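PDB 6DGM: phosphoglycerol transferase GacH from Streptococcus pyogenes MGAS5005, which probably transfers glycerol phosphate to the streptococcal rhamnose polysaccharide through a manganese-binding catalytic domain of the LTA synthase family, the part of the protein present here. Local coordinates for residues Q11-Q22 against Y371-F379; H306-A317 against L333-D343. All coordinates share one frame; numbering follows the deposited sequence.

Contact 1 of 2, residues Q11-Q22 against Y371-F379; sequences QETIASIAQKYQ and YLLKHKTFF
The N-terminal helix 11-29 of the chain, which belongs to a protein of the alkaline phosphatase clan, lies against a C-terminal segment, residues 371-379, and the first turn of the helix meets Tyr371. Gln11 sits over one face of that ring: its CB is 4.0 Å from the ring centroid, a CH-pi contact, while CG continues above Tyr371 CD1 with the Gln11 amide plane turned 17° from the ring plane. One turn on, Ile14 sends CG2 to Leu372 CD2 at 3.7 Å, and the same methyl reaches Tyr371 CB.

Ala18 CB stands over one face of the His375 imidazole, 3.9 Å from its centroid, and Ala15 CB approaches CE1. A water in the ring plane, 2.8 Å from His375 NE2, donates to Gln11 O and so bridges the ring to the helix. A short 3-10 turn (371-374) followed by a type I beta turn (His375 to Phe378) folds the tail along the helix, and Asp364 accepts from the backbone N-H groups of Tyr371 and Leu372.

Within that beta turn, Thr377 OG1 donates to Gln22 OE1 over a short 2.5 Å, from above the amide plane, 48° out of it. The bend of the Gln22 chain at chi2 (68°) carries the amide to the hydroxyl. A second water joins Gln22 NE2 to Thr377 O. Phe378 CD1 packs 4.1 Å from Ala18 CB, and the Phe378 side chain also touches Pro328 and Ile361.

Contact 2 of 2, residues H306-A317 against L333-D343; sequences HPLINSSDFTAA and LTEVLNKASVD
With CG of Leu337 anti to the backbone N (chi1 164°), its two methyls fan out between His306, Ile309 and Ala317; His306, whose CG is anti to its carbonyl carbon (chi1 -66°), brings its imidazole across them. Leu337 CD1 lies over one face of that ring, 4.0 Å from the centroid, in a CH-pi contact, and also touches Ile309 CG2. The other methyl, CD2, reaches Ala317 CB at 4.1 Å. At the ring edge, in its plane, Asn338 OD1 is 3.1 Å from His306 CE1, with the amide nearly coplanar with the imidazole. A water links His306 ND1 to Leu337 O, while NE2 bonds to Glu320.

Strand 308-310, an outermost strand of the eight-stranded mixed sheet, pairs with strand 77-81 and leads through Asp313 into helix 314-321; helix 328-339 and the turn after it pack back against this strand-to-helix connection. Asp313 is the polar centre of the join. Its OD2 takes two bonds: Ser341 OG donates from 2.6 Å to the syn lone pair, and Asn310 N donates nearly straight (168°) from the anti side, tilted out of the carboxylate plane. OD1 receives a water that also donates to Leu333 O. These three donors would be expected to stabilise the buried carboxylate as an anion.

Further along helix 314-321, Ala316 CB presses against the backbone of the other helix, 3.5 Å from Leu333 O. Along strand 308-310, Val342 CG2 lies 3.7 Å from Ile309 C, and Asp343 CB meets Leu308 O.

How the contacts relate
Contact 2 is nested inside the long chain loop that contact 1 closes, and their centres are about 21 Å apart. They touch directly where Tyr21 CE1 packs 4.0 Å from Glu335 CG, so helix 328-339 serves both: its start, at Pro328 and Tyr329, meets Phe378, and its later turns belong to contact 2. Helix 349-365 also borders both, through Ile361 and Asp357 on one side and Ile354 on the other. Contact 1 lies at the periphery, away from the manganese and the sn-glycerol-1-phosphate. Contact 2 is more central and nearer the calcium site, the side chain of Thr334 being about 10 Å from that of the calcium ligand Asp323.

Contact 1 of 2, residues Q11-Q22 against Y371-F379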
loop_
_atom_site.group_PDB
_atom_site.type_symbol
_atom_site.label_atom_id
_atom_site.label_comp_id
_atom_site.label_asym_id
_atom_site.label_seq_id
_atom_site.Cartn_x
_atom_site.Cartn_y
_atom_site.Cartn_z
ATOM N N GLN A 11 19.337 6.173 24.183
ATOM C CA GLN A 11 18.720 5.041 24.866
ATOM C C GLN A 11 17.551 5.498 25.735
ATOM O O GLN A 11 16.498 4.849 25.759
ATOM C CB GLN A 11 19.788 4.323 25.702
ATOM C CG GLN A 11 19.427 2.907 26.109
ATOM C CD GLN A 11 20.562 2.178 26.821
ATOM O OE1 GLN A 11 21.731 2.528 26.679
ATOM N NE2 GLN A 11 20.213 1.159 27.594
ATOM N N GLU A 12 17.714 6.623 26.447
ATOM C CA GLU A 12 16.657 7.097 27.337
ATOM C C GLU A 12 15.432 7.551 26.553
ATOM O O GLU A 12 14.291 7.295 26.959
ATOM C CB GLU A 12 17.193 8.216 28.239
ATOM C CG GLU A 12 18.144 7.727 29.320
ATOM C CD GLU A 12 18.604 8.841 30.259
ATOM O OE1 GLU A 12 18.321 10.024 29.964
ATOM O OE2 GLU A 12 19.247 8.532 31.294
ATOM N N THR A 13 15.637 8.222 25.422
ATOM C CA THR A 13 14.492 8.618 24.610
ATOM C C THR A 13 13.735 7.406 24.078
ATOM O O THR A 13 12.499 7.383 24.095
ATOM C CB THR A 13 14.961 9.523 23.468
ATOM O OG1 THR A 13 15.381 10.776 24.012
ATOM C CG2 THR A 13 13.849 9.744 22.444
ATOM N N ILE A 14 14.452 6.399 23.587
ATOM C CA ILE A 14 13.786 5.189 23.102
ATOM C C ILE A 14 13.023 4.514 24.239
ATOM O O ILE A 14 11.897 4.042 24.052
ATOM C CB ILE A 14 14.803 4.241 22.436
ATOM C CG1 ILE A 14 15.302 4.799 21.099
ATOM C CG2 ILE A 14 14.208 2.852 22.267
ATOM C CD1 ILE A 14 14.255 4.917 20.031
ATOM N N ALA A 15 13.607 4.481 25.443
ATOM C CA ALA A 15 12.898 3.899 26.582
ATOM C C ALA A 15 11.604 4.658 26.870
ATOM O O ALA A 15 10.563 4.044 27.142
ATOM C CB ALA A 15 13.811 3.866 27.814
ATOM N N SER A 16 11.645 5.995 26.814
ATOM C CA SER A 16 10.445 6.782 27.083
ATOM C C SER A 16 9.365 6.503 26.048
ATOM O O SER A 16 8.176 6.397 26.383
ATOM C CB SER A 16 10.774 8.278 27.084
ATOM O OG SER A 16 11.741 8.568 28.073
ATOM N N ILE A 17 9.764 6.391 24.779
ATOM C CA ILE A 17 8.810 6.108 23.712
ATOM C C ILE A 17 8.213 4.729 23.904
ATOM O O ILE A 17 6.996 4.539 23.782
ATOM C CB ILE A 17 9.493 6.236 22.337
ATOM C CG1 ILE A 17 9.948 7.671 22.100
ATOM C CG2 ILE A 17 8.566 5.771 21.219
ATOM C CD1 ILE A 17 10.954 7.796 20.962
ATOM N N ALA A 18 9.054 3.747 24.226
ATOM C CA ALA A 18 8.562 2.385 24.392
ATOM C C ALA A 18 7.558 2.299 25.536
ATOM O O ALA A 18 6.526 1.630 25.410
ATOM C CB ALA A 18 9.731 1.434 24.636
ATOM N N GLN A 19 7.836 2.966 26.662
ATOM C CA GLN A 19 6.902 2.913 27.785
ATOM C C GLN A 19 5.609 3.649 27.444
ATOM O O GLN A 19 4.515 3.189 27.779
ATOM C CB GLN A 19 7.548 3.475 29.057
ATOM C CG GLN A 19 6.729 3.180 30.311
ATOM C CD GLN A 19 7.507 3.371 31.599
ATOM O OE1 GLN A 19 8.692 3.711 31.584
ATOM N NE2 GLN A 19 6.840 3.153 32.725
ATOM N N LYS A 20 5.719 4.782 26.753
ATOM C CA LYS A 20 4.538 5.552 26.373
ATOM C C LYS A 20 3.597 4.739 25.486
ATOM O O LYS A 20 2.380 4.715 25.707
ATOM C CB LYS A 20 4.984 6.822 25.641
ATOM C CG LYS A 20 3.848 7.703 25.178
ATOM C CD LYS A 20 4.370 8.942 24.475
ATOM C CE LYS A 20 3.229 9.784 23.939
ATOM N NZ LYS A 20 3.732 11.023 23.285
ATOM N N TYR A 21 4.133 4.059 24.478
ATOM C CA TYR A 21 3.264 3.316 23.557
ATOM C C TYR A 21 2.882 1.948 24.094
ATOM O O TYR A 21 1.881 1.378 23.640
ATOM C CB TYR A 21 3.858 3.332 22.145
ATOM C CG TYR A 21 3.747 4.730 21.604
ATOM C CD1 TYR A 21 2.525 5.228 21.189
ATOM C CD2 TYR A 21 4.841 5.587 21.603
ATOM C CE1 TYR A 21 2.397 6.526 20.744
ATOM C CE2 TYR A 21 4.720 6.893 21.165
ATOM C CZ TYR A 21 3.493 7.352 20.733
ATOM O OH TYR A 21 3.351 8.646 20.292
ATOM N N GLN A 22 3.603 1.434 25.091
ATOM C CA GLN A 22 3.129 0.248 25.788
ATOM C C GLN A 22 1.798 0.543 26.470
ATOM O O GLN A 22 0.842 -0.236 26.372
ATOM C CB GLN A 22 4.167 -0.225 26.800
ATOM C CG GLN A 22 3.885 -1.617 27.364
ATOM C CD GLN A 22 4.035 -2.710 26.312
ATOM O OE1 GLN A 22 5.096 -2.846 25.691
ATOM N NE2 GLN A 22 2.967 -3.481 26.096
ATOM N N TYR A 371 18.439 0.225 20.002
ATOM C CA TYR A 371 18.070 0.304 21.405
ATOM C C TYR A 371 16.776 -0.445 21.691
ATOM O O TYR A 371 16.557 -0.891 22.823
ATOM C CB TYR A 371 17.920 1.768 21.823
ATOM C CG TYR A 371 19.209 2.545 21.858
ATOM C CD1 TYR A 371 20.343 2.021 22.468
ATOM C CD2 TYR A 371 19.294 3.818 21.301
ATOM C CE1 TYR A 371 21.530 2.736 22.515
ATOM C CE2 TYR A 371 20.479 4.540 21.348
ATOM C CZ TYR A 371 21.595 3.989 21.955
ATOM O OH TYR A 371 22.787 4.679 22.015
ATOM N N LEU A 372 15.901 -0.580 20.688
ATOM C CA LEU A 372 14.634 -1.254 20.920
ATOM C C LEU A 372 14.802 -2.737 21.230
ATOM O O LEU A 372 13.835 -3.361 21.681
ATOM C CB LEU A 372 13.724 -1.089 19.712
ATOM C CG LEU A 372 13.039 0.266 19.636
ATOM C CD1 LEU A 372 12.413 0.463 18.268
ATOM C CD2 LEU A 372 11.980 0.400 20.696
ATOM N N LEU A 373 15.991 -3.309 21.011
ATOM C CA LEU A 373 16.200 -4.720 21.329
ATOM C C LEU A 373 16.036 -4.993 22.817
ATOM O O LEU A 373 15.796 -6.139 23.211
ATOM C CB LEU A 373 17.580 -5.174 20.851
ATOM C CG LEU A 373 17.795 -5.114 19.334
ATOM C CD1 LEU A 373 19.251 -5.396 19.003
ATOM C CD2 LEU A 373 16.887 -6.087 18.592
ATOM N N LYS A 374 16.161 -3.970 23.649
ATOM C CA LYS A 374 15.969 -4.111 25.080
ATOM C C LYS A 374 14.511 -3.951 25.489
ATOM O O LYS A 374 14.176 -4.206 26.647
ATOM C CB LYS A 374 16.850 -3.095 25.807
ATOM C CG LYS A 374 16.941 -3.324 27.297
ATOM C CD LYS A 374 18.093 -2.545 27.907
ATOM C CE LYS A 374 18.128 -2.722 29.425
ATOM N NZ LYS A 374 19.268 -1.987 30.038
ATOM N N HIS A 375 13.632 -3.572 24.566
ATOM C CA HIS A 375 12.215 -3.380 24.856
ATOM C C HIS A 375 11.459 -4.480 24.126
ATOM O O HIS A 375 10.948 -4.301 23.019
ATOM C CB HIS A 375 11.817 -2.002 24.422
ATOM C CG HIS A 375 12.577 -0.937 25.142
ATOM N ND1 HIS A 375 12.274 -0.558 26.430
ATOM C CD2 HIS A 375 13.661 -0.211 24.777
ATOM C CE1 HIS A 375 13.132 0.364 26.828
ATOM N NE2 HIS A 375 13.979 0.599 25.841
ATOM N N LYS A 376 11.372 -5.640 24.789
ATOM C CA LYS A 376 11.007 -6.881 24.121
ATOM C C LYS A 376 9.551 -6.942 23.691
ATOM O O LYS A 376 9.214 -7.766 22.838
ATOM C CB LYS A 376 11.238 -8.076 25.050
ATOM C CG LYS A 376 12.648 -8.218 25.577
ATOM C CD LYS A 376 13.644 -8.457 24.460
ATOM C CE LYS A 376 14.668 -9.530 24.845
ATOM N NZ LYS A 376 14.902 -9.662 26.292
ATOM N N THR A 377 8.673 -6.132 24.268
ATOM C CA THR A 377 7.261 -6.167 23.894
ATOM C C THR A 377 6.866 -5.056 22.928
ATOM O O THR A 377 5.688 -4.957 22.569
ATOM C CB THR A 377 6.379 -6.129 25.153
ATOM O OG1 THR A 377 6.557 -4.882 25.836
ATOM C CG2 THR A 377 6.742 -7.278 26.103
ATOM N N PHE A 378 7.816 -4.243 22.464
ATOM C CA PHE A 378 7.434 -3.085 21.665
ATOM C C PHE A 378 6.742 -3.495 20.371
ATOM O O PHE A 378 5.820 -2.811 19.902
ATOM C CB PHE A 378 8.644 -2.225 21.331
ATOM C CG PHE A 378 8.285 -0.939 20.633
ATOM C CD1 PHE A 378 7.723 0.111 21.341
ATOM C CD2 PHE A 378 8.507 -0.782 19.274
ATOM C CE1 PHE A 378 7.396 1.301 20.707
ATOM C CE2 PHE A 378 8.188 0.396 18.643
ATOM C CZ PHE A 378 7.626 1.438 19.359
ATOM N N PHE A 379 7.202 -4.571 19.746
ATOM C CA PHE A 379 6.619 -5.023 18.489
ATOM C C PHE A 379 5.655 -6.182 18.678
ATOM O O PHE A 379 5.133 -6.714 17.685
ATOM C CB PHE A 379 7.715 -5.404 17.494
ATOM C CG PHE A 379 8.566 -4.238 17.061
ATOM C CD1 PHE A 379 8.107 -3.346 16.098
ATOM C CD2 PHE A 379 9.825 -4.031 17.607
ATOM C CE1 PHE A 379 8.884 -2.285 15.684
ATOM C CE2 PHE A 379 10.616 -2.953 17.202
ATOM C CZ PHE A 379 10.148 -2.081 16.254
HETATM O O HOH W 1 16.372 2.090 25.880
HETATM O O HOH W 2 22.132 6.785 24.562
HETATM O O HOH W 3 3.228 -5.581 23.841
#

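Contact 2 of 2, residues H306-A317 against L333-D343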
loop_
_atom_site.group_PDB
_atom_site.type_symbol
_atom_site.label_atom_id
_atom_site.label_comp_id
_atom_site.label_asym_id
_atom_site.label_seq_id
_atom_site.Cartn_x
_atom_site.Cartn_y
_atom_site.Cartn_z
ATOM N N HIS A 306 -10.979 8.453 6.935
ATOM C CA HIS A 306 -9.570 8.685 6.618
ATOM C C HIS A 306 -9.474 9.147 5.171
ATOM O O HIS A 306 -9.021 8.407 4.288
ATOM C CB HIS A 306 -8.752 7.408 6.822
ATOM C CG HIS A 306 -8.680 6.965 8.249
ATOM N ND1 HIS A 306 -8.085 7.725 9.235
ATOM C CD2 HIS A 306 -9.150 5.853 8.861
ATOM C CE1 HIS A 306 -8.176 7.089 10.390
ATOM N NE2 HIS A 306 -8.821 5.953 10.191
ATOM N N PRO A 307 -9.889 10.385 4.891
ATOM C CA PRO A 307 -10.004 10.807 3.479
ATOM C C PRO A 307 -8.679 10.917 2.752
ATOM O O PRO A 307 -8.664 10.826 1.516
ATOM C CB PRO A 307 -10.703 12.169 3.558
ATOM C CG PRO A 307 -10.501 12.635 4.987
ATOM C CD PRO A 307 -10.419 11.389 5.831
ATOM N N LEU A 308 -7.577 11.115 3.472
ATOM C CA LEU A 308 -6.268 11.310 2.856
ATOM C C LEU A 308 -5.239 10.742 3.822
ATOM O O LEU A 308 -5.062 11.264 4.933
ATOM C CB LEU A 308 -6.016 12.794 2.609
ATOM C CG LEU A 308 -4.608 13.203 2.181
ATOM C CD1 LEU A 308 -4.176 12.442 0.967
ATOM C CD2 LEU A 308 -4.559 14.701 1.934
ATOM N N ILE A 309 -4.553 9.682 3.398
ATOM C CA ILE A 309 -3.528 9.047 4.211
ATOM C C ILE A 309 -2.332 8.737 3.320
ATOM O O ILE A 309 -2.362 8.938 2.106
ATOM C CB ILE A 309 -4.035 7.785 4.926
ATOM C CG1 ILE A 309 -4.415 6.694 3.926
ATOM C CG2 ILE A 309 -5.233 8.141 5.841
ATOM C CD1 ILE A 309 -4.977 5.445 4.610
ATOM N N ASN A 310 -1.267 8.265 3.950
ATOM C CA ASN A 310 -0.043 7.884 3.264
ATOM C C ASN A 310 0.017 6.371 3.140
ATOM O O ASN A 310 -0.644 5.645 3.881
ATOM C CB ASN A 310 1.142 8.339 4.117
ATOM C CG ASN A 310 2.362 8.664 3.296
ATOM O OD1 ASN A 310 2.274 9.327 2.256
ATOM N ND2 ASN A 310 3.523 8.200 3.758
ATOM N N SER A 311 0.850 5.894 2.207
ATOM C CA SER A 311 1.019 4.449 2.053
ATOM C C SER A 311 1.501 3.797 3.350
ATOM O O SER A 311 1.141 2.652 3.651
ATOM C CB SER A 311 1.997 4.139 0.914
ATOM O OG SER A 311 3.307 4.676 1.121
ATOM N N SER A 312 2.319 4.511 4.126
ATOM C CA SER A 312 2.855 3.983 5.369
ATOM C C SER A 312 1.792 3.809 6.444
ATOM O O SER A 312 2.052 3.131 7.440
ATOM C CB SER A 312 3.963 4.914 5.877
ATOM O OG SER A 312 3.470 6.232 5.996
ATOM N N ASP A 313 0.611 4.406 6.268
ATOM C CA ASP A 313 -0.463 4.350 7.238
ATOM C C ASP A 313 -1.363 3.129 7.084
ATOM O O ASP A 313 -2.249 2.933 7.914
ATOM C CB ASP A 313 -1.373 5.584 7.089
ATOM C CG ASP A 313 -0.718 6.881 7.514
ATOM O OD1 ASP A 313 0.048 6.889 8.506
ATOM O OD2 ASP A 313 -0.986 7.903 6.836
ATOM N N PHE A 314 -1.187 2.326 6.021
ATOM C CA PHE A 314 -2.184 1.306 5.726
ATOM C C PHE A 314 -2.305 0.281 6.847
ATOM O O PHE A 314 -3.416 -0.142 7.174
ATOM C CB PHE A 314 -1.885 0.599 4.410
ATOM C CG PHE A 314 -2.240 1.405 3.178
ATOM C CD1 PHE A 314 -3.270 2.333 3.173
ATOM C CD2 PHE A 314 -1.534 1.220 2.018
ATOM C CE1 PHE A 314 -3.565 3.059 2.013
ATOM C CE2 PHE A 314 -1.822 1.937 0.868
ATOM C CZ PHE A 314 -2.837 2.839 0.860
ATOM N N THR A 315 -1.185 -0.142 7.442
ATOM C CA THR A 315 -1.269 -1.185 8.463
ATOM C C THR A 315 -2.037 -0.699 9.691
ATOM O O THR A 315 -2.900 -1.406 10.208
ATOM C CB THR A 315 0.112 -1.708 8.849
ATOM O OG1 THR A 315 0.759 -2.200 7.683
ATOM C CG2 THR A 315 -0.005 -2.879 9.860
ATOM N N ALA A 316 -1.749 0.503 10.169
ATOM C CA ALA A 316 -2.534 1.025 11.283
ATOM C C ALA A 316 -4.007 1.119 10.909
ATOM O O ALA A 316 -4.892 0.809 11.721
ATOM C CB ALA A 316 -2.003 2.383 11.716
ATOM N N ALA A 317 -4.290 1.542 9.679
ATOM C CA ALA A 317 -5.677 1.630 9.252
ATOM C C ALA A 317 -6.314 0.257 9.147
ATOM O O ALA A 317 -7.514 0.108 9.401
ATOM C CB ALA A 317 -5.776 2.374 7.931
ATOM N N LEU A 333 1.797 4.003 15.441
ATOM C CA LEU A 333 1.394 4.208 14.053
ATOM C C LEU A 333 -0.079 4.585 13.945
ATOM O O LEU A 333 -0.471 5.250 12.982
ATOM C CB LEU A 333 1.729 2.978 13.216
ATOM C CG LEU A 333 3.232 2.705 13.098
ATOM C CD1 LEU A 333 3.495 1.316 12.565
ATOM C CD2 LEU A 333 3.877 3.753 12.206
ATOM N N THR A 334 -0.903 4.183 14.919
ATOM C CA THR A 334 -2.287 4.654 14.954
ATOM C C THR A 334 -2.351 6.135 15.295
ATOM O O THR A 334 -3.144 6.876 14.698
ATOM C CB THR A 334 -3.089 3.823 15.954
ATOM O OG1 THR A 334 -3.059 2.454 15.534
ATOM C CG2 THR A 334 -4.540 4.283 16.021
ATOM N N GLU A 335 -1.512 6.585 16.237
ATOM C CA GLU A 335 -1.401 8.016 16.520
ATOM C C GLU A 335 -0.942 8.788 15.286
ATOM O O GLU A 335 -1.447 9.881 15.004
ATOM C CB GLU A 335 -0.438 8.242 17.682
ATOM C CG GLU A 335 -1.020 7.834 19.016
ATOM C CD GLU A 335 -2.036 8.844 19.524
ATOM O OE1 GLU A 335 -1.619 9.901 20.043
ATOM O OE2 GLU A 335 -3.247 8.582 19.387
ATOM N N VAL A 336 0.016 8.240 14.533
ATOM C CA VAL A 336 0.429 8.877 13.281
ATOM C C VAL A 336 -0.745 8.962 12.315
ATOM O O VAL A 336 -1.050 10.032 11.773
ATOM C CB VAL A 336 1.632 8.145 12.659
ATOM C CG1 VAL A 336 1.971 8.724 11.282
ATOM C CG2 VAL A 336 2.841 8.212 13.605
ATOM N N LEU A 337 -1.414 7.830 12.081
ATOM C CA LEU A 337 -2.553 7.799 11.162
ATOM C C LEU A 337 -3.559 8.888 11.508
ATOM O O LEU A 337 -4.010 9.636 10.634
ATOM C CB LEU A 337 -3.224 6.422 11.225
ATOM C CG LEU A 337 -4.640 6.272 10.655
ATOM C CD1 LEU A 337 -4.625 6.375 9.125
ATOM C CD2 LEU A 337 -5.240 4.924 11.095
ATOM N N ASN A 338 -3.901 9.013 12.786
ATOM C CA ASN A 338 -4.984 9.897 13.179
ATOM C C ASN A 338 -4.554 11.339 13.381
ATOM O O ASN A 338 -5.361 12.248 13.152
ATOM C CB ASN A 338 -5.636 9.381 14.468
ATOM C CG ASN A 338 -6.492 8.148 14.227
ATOM O OD1 ASN A 338 -7.134 8.026 13.183
ATOM N ND2 ASN A 338 -6.511 7.232 15.196
ATOM N N LYS A 339 -3.322 11.581 13.830
ATOM C CA LYS A 339 -2.961 12.916 14.279
ATOM C C LYS A 339 -1.704 13.505 13.657
ATOM O O LYS A 339 -1.416 14.681 13.920
ATOM C CB LYS A 339 -2.785 12.941 15.804
ATOM C CG LYS A 339 -3.969 12.391 16.585
ATOM C CD LYS A 339 -3.659 12.346 18.070
ATOM C CE LYS A 339 -4.719 11.576 18.836
ATOM N NZ LYS A 339 -4.389 11.495 20.288
ATOM N N ALA A 340 -0.934 12.750 12.874
ATOM C CA ALA A 340 0.361 13.276 12.466
ATOM C C ALA A 340 0.760 12.864 11.060
ATOM O O ALA A 340 1.956 12.844 10.745
ATOM C CB ALA A 340 1.448 12.880 13.488
ATOM N N SER A 341 -0.206 12.581 10.183
ATOM C CA SER A 341 0.167 12.133 8.852
ATOM C C SER A 341 0.000 13.231 7.792
ATOM O O SER A 341 -0.086 14.428 8.104
ATOM C CB SER A 341 -0.628 10.872 8.490
ATOM O OG SER A 341 -0.092 10.271 7.320
ATOM N N VAL A 342 -0.044 12.825 6.524
ATOM C CA VAL A 342 0.089 13.757 5.408
ATOM C C VAL A 342 -1.108 14.665 5.211
ATOM O O VAL A 342 -1.021 15.622 4.428
ATOM C CB VAL A 342 0.389 12.982 4.110
ATOM C CG1 VAL A 342 1.703 12.252 4.225
ATOM C CG2 VAL A 342 -0.730 12.012 3.790
ATOM N N ASP A 343 -2.221 14.404 5.890
ATOM C CA ASP A 343 -3.373 15.292 5.829
ATOM C C ASP A 343 -3.281 16.450 6.810
ATOM O O ASP A 343 -4.128 17.355 6.752
ATOM C CB ASP A 343 -4.640 14.499 6.144
ATOM C CG ASP A 343 -4.641 13.965 7.559
ATOM O OD1 ASP A 343 -3.665 13.280 7.930
ATOM O OD2 ASP A 343 -5.591 14.264 8.301
HETATM O O HOH W 4 -6.579 10.041 9.077
HETATM O O HOH W 5 0.734 5.055 10.413
HETATM O O HOH W 6 -4.992 0.874 14.618
#